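PDB 2F1R: molybdopterin-guanine dinucleotide biosynthesis protein B (MobB) from Archaeoglobus fulgidus, which probably binds GTP as a P-loop NTPase-type protein of molybdenum cofactor biosynthesis, in the pathway to molybdopterin-guanine dinucleotide. Local coordinates for residues A[142-147]-A[153-158]. Numbering follows the deposited sequence.
Sequences KWFRRD and AEFILS
Phe144, on the last strand of the parallel sheet, meets Phe155 of helix 149-160 and illustrates how a P-loop NTPase-like α/β fold covers its sheet margin: the chain leaves strand 143-144, turns, and sends its final helix back over the sheet. The apolar part of the contact is carried by two rings. CZ of Phe144 reaches CB of Phe155 at 3.9 Å, while its CE2 lies over one face of the Phe155 ring, 4.1 Å from CG. The rings meet obliquely, centroids 5.6 Å apart and planes inclined at 51°. Phe155 has its CG anti to the backbone N (chi1 174°), which swings the ring off the helix toward the strand, where it also touches Ala131 of strand 129-133. Replacing Phe155 with alanine would keep CB against Phe144 CZ but is likely to open a gap where the ring now lies against CE2 of Phe144 and leave Lys142 NZ without its ring neighbour. Ile156 and Ala153 of the helix touch Met22 of helix 12-28.

Polar groups contribute no hydrogen bond between strand and helix. Within the helix, Ser158 OG donates to Phe155 O at 2.6 Å, the hydroxyl oxygen standing 31° out of the carbonyl plane. The side chains of exposed Lys142, bent at chi2 and chi4, and Phe155 run past each other in opposite directions, bringing NZ of Lys142 3.8 Å from CD1 of Phe155.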
loop_
_atom_site.group_PDB
_atom_site.type_symbol
_atom_site.label_atom_id
_atom_site.label_comp_id
_atom_site.label_asym_id
_atom_site.label_seq_id
_atom_site.Cartn_x
_atom_site.Cartn_y
_atom_site.Cartn_z
ATOM N N LYS A 142 14.866 21.456 -23.646
ATOM C CA LYS A 142 13.577 22.090 -23.392
ATOM C C LYS A 142 13.590 22.684 -21.966
ATOM O O LYS A 142 14.005 22.022 -21.020
ATOM C CB LYS A 142 12.464 21.058 -23.551
ATOM C CG LYS A 142 11.091 21.619 -23.512
ATOM C CD LYS A 142 10.520 21.796 -24.906
ATOM C CE LYS A 142 9.411 22.883 -24.896
ATOM N NZ LYS A 142 8.058 22.315 -24.743
ATOM N N TRP A 143 13.147 23.922 -21.817
ATOM C CA TRP A 143 13.384 24.647 -20.574
ATOM C C TRP A 143 12.122 25.331 -20.093
ATOM O O TRP A 143 11.428 25.947 -20.873
ATOM C CB TRP A 143 14.545 25.663 -20.733
ATOM C CG TRP A 143 14.586 26.690 -19.612
ATOM C CD1 TRP A 143 14.819 26.445 -18.262
ATOM C CD2 TRP A 143 14.375 28.110 -19.723
ATOM N NE1 TRP A 143 14.740 27.615 -17.556
ATOM C CE2 TRP A 143 14.481 28.651 -18.418
ATOM C CE3 TRP A 143 14.093 28.969 -20.795
ATOM C CZ2 TRP A 143 14.321 30.027 -18.148
ATOM C CZ3 TRP A 143 13.925 30.333 -20.533
ATOM C CH2 TRP A 143 14.052 30.849 -19.199
ATOM N N PHE A 144 11.828 25.195 -18.809
ATOM C CA PHE A 144 10.753 25.912 -18.133
ATOM C C PHE A 144 11.331 26.521 -16.861
ATOM O O PHE A 144 12.307 26.021 -16.300
ATOM C CB PHE A 144 9.620 24.929 -17.722
ATOM C CG PHE A 144 9.006 24.184 -18.880
ATOM C CD1 PHE A 144 8.025 24.787 -19.688
ATOM C CD2 PHE A 144 9.432 22.913 -19.188
ATOM C CE1 PHE A 144 7.485 24.121 -20.796
ATOM C CE2 PHE A 144 8.890 22.245 -20.272
ATOM C CZ PHE A 144 7.923 22.846 -21.083
ATOM N N ARG A 145 10.734 27.603 -16.421
ATOM C CA ARG A 145 10.993 28.139 -15.085
ATOM C C ARG A 145 10.187 27.380 -14.028
ATOM O O ARG A 145 9.186 26.790 -14.349
ATOM C CB ARG A 145 10.638 29.627 -15.051
ATOM C CG ARG A 145 11.438 30.481 -16.021
ATOM C CD ARG A 145 10.857 31.872 -16.176
ATOM N NE ARG A 145 10.726 32.574 -14.906
ATOM C CZ ARG A 145 10.701 33.903 -14.787
ATOM N NH1 ARG A 145 10.833 34.679 -15.878
ATOM N NH2 ARG A 145 10.573 34.467 -13.580
ATOM N N ARG A 146 10.622 27.428 -12.767
ATOM C CA ARG A 146 9.964 26.736 -11.610
ATOM C C ARG A 146 8.447 26.967 -11.523
ATOM O O ARG A 146 7.686 26.062 -11.199
ATOM C CB ARG A 146 10.629 27.181 -10.280
ATOM C CG ARG A 146 11.489 26.155 -9.476
ATOM C CD ARG A 146 12.741 25.432 -10.184
ATOM N NE ARG A 146 13.888 26.267 -10.566
ATOM C CZ ARG A 146 14.880 26.708 -9.771
ATOM N NH1 ARG A 146 14.920 26.404 -8.470
ATOM N NH2 ARG A 146 15.843 27.480 -10.291
ATOM N N ASP A 147 8.026 28.179 -11.868
ATOM C CA ASP A 147 6.661 28.671 -11.741
ATOM C C ASP A 147 5.684 28.238 -12.836
ATOM O O ASP A 147 4.484 28.488 -12.748
ATOM C CB ASP A 147 6.715 30.223 -11.721
ATOM C CG ASP A 147 7.991 30.818 -12.439
ATOM O OD1 ASP A 147 9.159 30.541 -11.999
ATOM O OD2 ASP A 147 7.828 31.617 -13.426
ATOM N N ALA A 153 3.052 20.687 -16.760
ATOM C CA ALA A 153 1.977 19.703 -16.745
ATOM C C ALA A 153 1.508 19.382 -18.164
ATOM O O ALA A 153 1.430 18.192 -18.561
ATOM C CB ALA A 153 0.833 20.206 -15.869
ATOM N N GLU A 154 1.259 20.429 -18.970
ATOM C CA GLU A 154 0.831 20.248 -20.358
ATOM C C GLU A 154 1.863 19.513 -21.180
ATOM O O GLU A 154 1.527 18.686 -22.074
ATOM C CB GLU A 154 0.475 21.601 -21.019
ATOM C CG GLU A 154 -0.061 21.498 -22.501
ATOM C CD GLU A 154 -1.171 20.415 -22.712
ATOM O OE1 GLU A 154 -2.235 20.479 -22.035
ATOM O OE2 GLU A 154 -0.961 19.504 -23.555
ATOM N N PHE A 155 3.136 19.794 -20.871
ATOM C CA PHE A 155 4.234 19.141 -21.575
ATOM C C PHE A 155 4.139 17.672 -21.277
ATOM O O PHE A 155 4.366 16.852 -22.151
ATOM C CB PHE A 155 5.590 19.711 -21.096
ATOM C CG PHE A 155 6.799 19.014 -21.655
ATOM C CD1 PHE A 155 7.093 19.044 -23.020
ATOM C CD2 PHE A 155 7.668 18.345 -20.808
ATOM C CE1 PHE A 155 8.229 18.393 -23.542
ATOM C CE2 PHE A 155 8.814 17.714 -21.299
ATOM C CZ PHE A 155 9.105 17.736 -22.659
ATOM N N ILE A 156 3.865 17.331 -20.026
ATOM C CA ILE A 156 3.758 15.924 -19.643
ATOM C C ILE A 156 2.521 15.324 -20.338
ATOM O O ILE A 156 2.624 14.291 -20.985
ATOM C CB ILE A 156 3.699 15.683 -18.106
ATOM C CG1 ILE A 156 5.035 16.144 -17.423
ATOM C CG2 ILE A 156 3.446 14.139 -17.886
ATOM C CD1 ILE A 156 5.074 16.188 -15.908
ATOM N N LEU A 157 1.369 15.983 -20.243
ATOM C CA LEU A 157 0.190 15.523 -21.037
ATOM C C LEU A 157 0.527 15.328 -22.520
ATOM O O LEU A 157 0.150 14.334 -23.116
ATOM C CB LEU A 157 -0.991 16.484 -20.867
ATOM C CG LEU A 157 -1.499 16.564 -19.428
ATOM C CD1 LEU A 157 -2.418 17.733 -19.210
ATOM C CD2 LEU A 157 -2.229 15.278 -19.052
ATOM N N SER A 158 1.311 16.231 -23.104
ATOM C CA SER A 158 1.633 16.099 -24.539
ATOM C C SER A 158 2.402 14.827 -24.874
ATOM O O SER A 158 2.067 14.166 -25.852
ATOM C CB SER A 158 2.321 17.367 -25.112
ATOM O OG SER A 158 3.646 17.515 -24.592
#